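Local atomic coordinates of glycosylation Associate Protein 2 (Streptococcus agalactiae serotype V, PDB entry 6OYC), a protein that probably acts with Gap1 and Gap3 in the glycosylation and accessory Sec export of a bacterial surface protein. Residues B[276-281]-B[338-343]; B[282-287]-B[345-350]. All coordinates share one frame; numbering follows the deposited sequence.

Interaction 1: residues B[276-281]-B[338-343]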
loop_
_atom_site.group_PDB
_atom_site.type_symbol
_atom_site.label_atom_id
_atom_site.label_comp_id
_atom_site.label_asym_id
_atom_site.label_seq_id
_atom_site.Cartn_x
_atom_site.Cartn_y
_atom_site.Cartn_z
ATOM N N HIS B 276 0.952 0.644 7.803
ATOM C CA HIS B 276 1.608 0.135 8.996
ATOM C C HIS B 276 3.046 0.638 9.003
ATOM O O HIS B 276 3.630 0.878 7.941
ATOM C CB HIS B 276 1.555 -1.410 9.042
ATOM C CG HIS B 276 0.253 -1.982 8.564
ATOM N ND1 HIS B 276 -0.699 -2.486 9.420
ATOM C CD2 HIS B 276 -0.260 -2.111 7.316
ATOM C CE1 HIS B 276 -1.738 -2.913 8.721
ATOM N NE2 HIS B 276 -1.500 -2.690 7.443
ATOM N N ILE B 277 3.617 0.812 10.199
ATOM C CA ILE B 277 4.928 1.444 10.323
ATOM C C ILE B 277 5.632 0.948 11.581
ATOM O O ILE B 277 4.996 0.586 12.573
ATOM C CB ILE B 277 4.782 2.986 10.320
ATOM C CG1 ILE B 277 6.113 3.658 10.054
ATOM C CG2 ILE B 277 4.175 3.499 11.618
ATOM C CD1 ILE B 277 5.940 5.039 9.464
ATOM N N ASP B 278 6.959 0.943 11.539
ATOM C CA ASP B 278 7.773 0.525 12.672
ATOM C C ASP B 278 8.492 1.730 13.270
ATOM O O ASP B 278 8.332 2.861 12.813
ATOM C CB ASP B 278 8.747 -0.578 12.247
ATOM C CG ASP B 278 9.998 -0.054 11.561
ATOM O OD1 ASP B 278 10.001 1.078 11.015
ATOM O OD2 ASP B 278 11.000 -0.810 11.548
ATOM N N ALA B 279 9.324 1.464 14.285
ATOM C CA ALA B 279 9.914 2.547 15.071
ATOM C C ALA B 279 10.730 3.514 14.223
ATOM O O ALA B 279 10.802 4.701 14.556
ATOM C CB ALA B 279 10.797 1.986 16.186
ATOM N N ILE B 280 11.361 3.048 13.141
ATOM C CA ILE B 280 12.252 3.920 12.383
ATOM C C ILE B 280 11.581 4.507 11.147
ATOM O O ILE B 280 12.255 5.131 10.332
ATOM C CB ILE B 280 13.568 3.219 12.000
ATOM C CG1 ILE B 280 13.329 2.063 11.026
ATOM C CG2 ILE B 280 14.343 2.793 13.248
ATOM C CD1 ILE B 280 14.584 1.698 10.203
ATOM N N GLY B 281 10.262 4.364 11.009
ATOM C CA GLY B 281 9.571 4.950 9.875
ATOM C C GLY B 281 9.562 4.094 8.631
ATOM O O GLY B 281 9.334 4.617 7.533
ATOM N N ILE B 338 11.408 -7.202 4.429
ATOM C CA ILE B 338 12.189 -7.519 5.616
ATOM C C ILE B 338 12.696 -6.231 6.244
ATOM O O ILE B 338 12.744 -5.171 5.616
ATOM C CB ILE B 338 13.351 -8.485 5.317
ATOM C CG1 ILE B 338 14.216 -7.957 4.184
ATOM C CG2 ILE B 338 12.801 -9.870 4.950
ATOM C CD1 ILE B 338 15.517 -8.702 4.044
ATOM N N GLY B 339 13.060 -6.335 7.512
ATOM C CA GLY B 339 13.504 -5.188 8.272
ATOM C C GLY B 339 13.508 -5.521 9.744
ATOM O O GLY B 339 13.889 -6.630 10.118
ATOM N N SER B 340 13.069 -4.586 10.582
ATOM C CA SER B 340 13.059 -4.825 12.016
ATOM C C SER B 340 12.120 -5.977 12.352
ATOM O O SER B 340 11.256 -6.371 11.559
ATOM C CB SER B 340 12.652 -3.562 12.780
ATOM O OG SER B 340 11.232 -3.389 12.852
ATOM N N LYS B 341 12.315 -6.532 13.542
ATOM C CA LYS B 341 11.415 -7.568 14.023
ATOM C C LYS B 341 10.019 -7.016 14.183
ATOM O O LYS B 341 9.037 -7.730 13.935
ATOM C CB LYS B 341 11.892 -8.139 15.364
ATOM C CG LYS B 341 13.195 -8.979 15.341
ATOM C CD LYS B 341 14.412 -8.205 14.762
ATOM C CE LYS B 341 14.664 -6.849 15.486
ATOM N NZ LYS B 341 15.383 -5.866 14.637
ATOM N N GLU B 342 9.917 -5.763 14.629
ATOM C CA GLU B 342 8.627 -5.094 14.657
ATOM C C GLU B 342 8.020 -5.050 13.265
ATOM O O GLU B 342 6.849 -5.402 13.073
ATOM C CB GLU B 342 8.780 -3.688 15.207
ATOM C CG GLU B 342 7.491 -2.924 15.196
ATOM C CD GLU B 342 7.676 -1.485 15.583
ATOM O OE1 GLU B 342 8.832 -1.064 15.749
ATOM O OE2 GLU B 342 6.665 -0.775 15.718
ATOM N N TYR B 343 8.823 -4.656 12.270
ATOM C CA TYR B 343 8.315 -4.552 10.906
ATOM C C TYR B 343 7.793 -5.901 10.425
ATOM O O TYR B 343 6.643 -6.016 9.988
ATOM C CB TYR B 343 9.419 -4.017 9.988
ATOM C CG TYR B 343 9.004 -3.745 8.558
ATOM C CD1 TYR B 343 9.106 -4.735 7.581
ATOM C CD2 TYR B 343 8.552 -2.482 8.169
ATOM C CE1 TYR B 343 8.747 -4.483 6.258
ATOM C CE2 TYR B 343 8.178 -2.225 6.853
ATOM C CZ TYR B 343 8.286 -3.221 5.909
ATOM O OH TYR B 343 7.933 -2.959 4.614
HETATM O O HOH W 1 12.709 -1.945 9.688
#
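The tip of a beta hairpin meets the N-terminus of helix 341-358, with D278 touching S340 and E342, and A279 touching E342. D278 opens the type I turn D278-G281, in the loop that joins strands 274-277 and 283-289. S340 is the N-cap of the helix. Its OG accepts from Y343 N at 2.8 Å and donates to D278 OD2 at 2.9 Å. The donor reaches OD2 on its anti lone pair. A water adds a second link: it donates to D278 OD2 and accepts from S340 N. The other oxygen, OD1, turns back to its own loop. There it takes H282 N, and more weakly I280 N.

E342 makes a separate bridge, to A279 N. Its CG is anti to the backbone N (chi1 177°) and the chain runs on extended. A279 N reaches E342 OE1 at 3.0 Å, from 44° above the carboxylate plane, and the bond is bent (139°). E342 OE2 is paired with K346 NZ. D278 OD2 and E342 OE1 are 4.7 Å apart, so the two carboxylates probably repel mildly. The helix N-terminus would be expected to favour both negative charges. The arrangement is that of a serine N-cap docked on a hairpin turn.

Interaction 2: residues B[282-287]-B[345-350]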
loop_
_atom_site.group_PDB
_atom_site.type_symbol
_atom_site.label_atom_id
_atom_site.label_comp_id
_atom_site.label_asym_id
_atom_site.label_seq_id
_atom_site.Cartn_x
_atom_site.Cartn_y
_atom_site.Cartn_z
ATOM N N HIS B 282 9.819 2.795 8.764
ATOM C CA HIS B 282 9.675 1.863 7.660
ATOM C C HIS B 282 8.221 1.447 7.555
ATOM O O HIS B 282 7.631 1.007 8.546
ATOM C CB HIS B 282 10.556 0.635 7.876
ATOM C CG HIS B 282 11.980 0.848 7.489
ATOM N ND1 HIS B 282 12.895 -0.180 7.436
ATOM C CD2 HIS B 282 12.651 1.973 7.141
ATOM C CE1 HIS B 282 14.070 0.303 7.065
ATOM N NE2 HIS B 282 13.949 1.607 6.881
ATOM N N GLU B 283 7.642 1.591 6.363
ATOM C CA GLU B 283 6.236 1.314 6.135
ATOM C C GLU B 283 6.042 0.064 5.288
ATOM O O GLU B 283 6.908 -0.317 4.494
ATOM C CB GLU B 283 5.527 2.476 5.425
ATOM C CG GLU B 283 5.813 3.860 6.004
ATOM C CD GLU B 283 5.462 4.986 5.028
ATOM O OE1 GLU B 283 4.431 5.670 5.209
ATOM O OE2 GLU B 283 6.223 5.178 4.064
ATOM N N PHE B 284 4.875 -0.556 5.475
ATOM C CA PHE B 284 4.226 -1.350 4.448
ATOM C C PHE B 284 2.750 -0.996 4.467
ATOM O O PHE B 284 2.233 -0.448 5.447
ATOM C CB PHE B 284 4.431 -2.883 4.633
ATOM C CG PHE B 284 3.828 -3.461 5.907
ATOM C CD1 PHE B 284 4.535 -3.436 7.110
ATOM C CD2 PHE B 284 2.575 -4.079 5.889
ATOM C CE1 PHE B 284 3.987 -3.990 8.270
ATOM C CE2 PHE B 284 2.023 -4.642 7.046
ATOM C CZ PHE B 284 2.723 -4.594 8.234
ATOM N N MET B 285 2.071 -1.302 3.373
ATOM C CA MET B 285 0.645 -1.044 3.286
ATOM C C MET B 285 -0.093 -2.332 2.947
ATOM O O MET B 285 0.461 -3.246 2.329
ATOM C CB MET B 285 0.330 0.035 2.243
ATOM C CG MET B 285 0.712 1.415 2.723
ATOM S SD MET B 285 2.472 1.678 2.593
ATOM C CE MET B 285 2.533 3.448 2.949
ATOM N N THR B 286 -1.358 -2.395 3.343
ATOM C CA THR B 286 -2.176 -3.556 3.048
ATOM C C THR B 286 -3.519 -3.097 2.519
ATOM O O THR B 286 -4.044 -2.060 2.924
ATOM C CB THR B 286 -2.371 -4.453 4.301
ATOM O OG1 THR B 286 -3.001 -3.696 5.337
ATOM C CG2 THR B 286 -1.032 -4.974 4.815
ATOM N N TYR B 287 -4.067 -3.875 1.596
ATOM C CA TYR B 287 -5.433 -3.685 1.141
ATOM C C TYR B 287 -6.175 -5.003 1.292
ATOM O O TYR B 287 -5.641 -6.061 0.950
ATOM C CB TYR B 287 -5.486 -3.219 -0.315
ATOM C CG TYR B 287 -6.914 -3.083 -0.778
ATOM C CD1 TYR B 287 -7.679 -2.008 -0.370
ATOM C CD2 TYR B 287 -7.511 -4.060 -1.570
ATOM C CE1 TYR B 287 -8.976 -1.878 -0.752
ATOM C CE2 TYR B 287 -8.821 -3.949 -1.963
ATOM C CZ TYR B 287 -9.549 -2.853 -1.549
ATOM O OH TYR B 287 -10.853 -2.716 -1.932
ATOM N N GLN B 345 7.144 -8.805 12.109
ATOM C CA GLN B 345 6.030 -9.349 12.876
ATOM C C GLN B 345 4.733 -8.604 12.571
ATOM O O GLN B 345 3.640 -9.180 12.685
ATOM C CB GLN B 345 6.337 -9.300 14.374
ATOM C CG GLN B 345 5.228 -9.850 15.259
ATOM C CD GLN B 345 4.977 -11.328 15.004
ATOM O OE1 GLN B 345 5.887 -12.148 15.116
ATOM N NE2 GLN B 345 3.744 -11.669 14.646
ATOM N N LYS B 346 4.820 -7.330 12.177
ATOM C CA LYS B 346 3.591 -6.634 11.830
ATOM C C LYS B 346 3.009 -7.161 10.531
ATOM O O LYS B 346 1.782 -7.189 10.374
ATOM C CB LYS B 346 3.841 -5.132 11.751
ATOM C CG LYS B 346 3.838 -4.536 13.122
ATOM C CD LYS B 346 4.003 -3.066 13.123
ATOM C CE LYS B 346 3.713 -2.550 14.502
ATOM N NZ LYS B 346 3.947 -1.111 14.579
ATOM N N ILE B 347 3.859 -7.590 9.595
ATOM C CA ILE B 347 3.342 -8.203 8.376
ATOM C C ILE B 347 2.604 -9.492 8.715
ATOM O O ILE B 347 1.502 -9.750 8.213
ATOM C CB ILE B 347 4.481 -8.432 7.365
ATOM C CG1 ILE B 347 5.126 -7.088 6.991
ATOM C CG2 ILE B 347 3.968 -9.180 6.128
ATOM C CD1 ILE B 347 6.266 -7.190 6.001
ATOM N N VAL B 348 3.182 -10.307 9.597
ATOM C CA VAL B 348 2.550 -11.576 9.955
ATOM C C VAL B 348 1.241 -11.321 10.682
ATOM O O VAL B 348 0.205 -11.916 10.363
ATOM C CB VAL B 348 3.524 -12.434 10.788
ATOM C CG1 VAL B 348 2.808 -13.582 11.471
ATOM C CG2 VAL B 348 4.668 -12.942 9.899
ATOM N N ASP B 349 1.260 -10.405 11.653
ATOM C CA ASP B 349 0.034 -10.066 12.366
ATOM C C ASP B 349 -1.036 -9.548 11.413
ATOM O O ASP B 349 -2.217 -9.869 11.574
ATOM C CB ASP B 349 0.318 -9.034 13.459
ATOM C CG ASP B 349 1.212 -9.576 14.576
ATOM O OD1 ASP B 349 1.469 -10.802 14.610
ATOM O OD2 ASP B 349 1.672 -8.771 15.415
ATOM N N ALA B 350 -0.644 -8.748 10.413
ATOM C CA ALA B 350 -1.637 -8.139 9.534
ATOM C C ALA B 350 -2.383 -9.194 8.739
ATOM O O ALA B 350 -3.601 -9.090 8.551
ATOM C CB ALA B 350 -0.985 -7.132 8.587
#
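The F284 ring takes I347 CG1 on one face and K346 CB, A350 CB and T286 CG2 around its edge. I347 CG1 lies over the centre, 3.6 Å from the F284 ring centroid and 13° off the normal, a CH-pi contact. The opposite face stacks, offset, on the ring of H276 in strand 274-277. Y343 adds an edge-to-face contact.

F284 CG sits between its backbone N and carbonyl carbon (chi1 63°). The ring reaches the helix backbone: F284 CZ is 3.5 Å from I347 N and equally near K346 C. K346 CB lies 3.7 Å from F284 CE1, and the two side chains cross at about a right angle. The lysine then runs on, extended, away from the strand. Next to the ring, T286 CG2 meets A350 CB at 4.3 Å. The polar ends of K346 and T286 both have partners in strand 274-277. A350 also touches M324 of the neighbouring strand of the sheet, 323-327.

Strand 283-287 and helix 345-350 run nearly parallel, 9° apart, with their axes 10.1 Å from each other. Between them the contact is buried and apolar. It rests on shape and dispersion, with the polar ends of K346 and T286 satisfied by other partners.

Interactions 1 and 2 lie 9 Å apart, centre to centre, and follow one hairpin and one helix. Interaction 1 holds the hairpin turn to the start of helix 341-358. Interaction 2 packs the second strand of the hairpin on the next turns. Two polar bonds join them: H276 NE2 to T286 OG1, 2.8 Å, and K346 NZ to I277 O, also 2.8 Å. Y343 OH packs 3.5 Å from F284 CB and bonds to E283 O. The helix covers the sheet of an alpha/beta-hydrolase-like domain. From segment 338-343, I338 touches helix 372-381, which follows a turn resembling a nucleophile elbow. Any catalytic role remains unconfirmed.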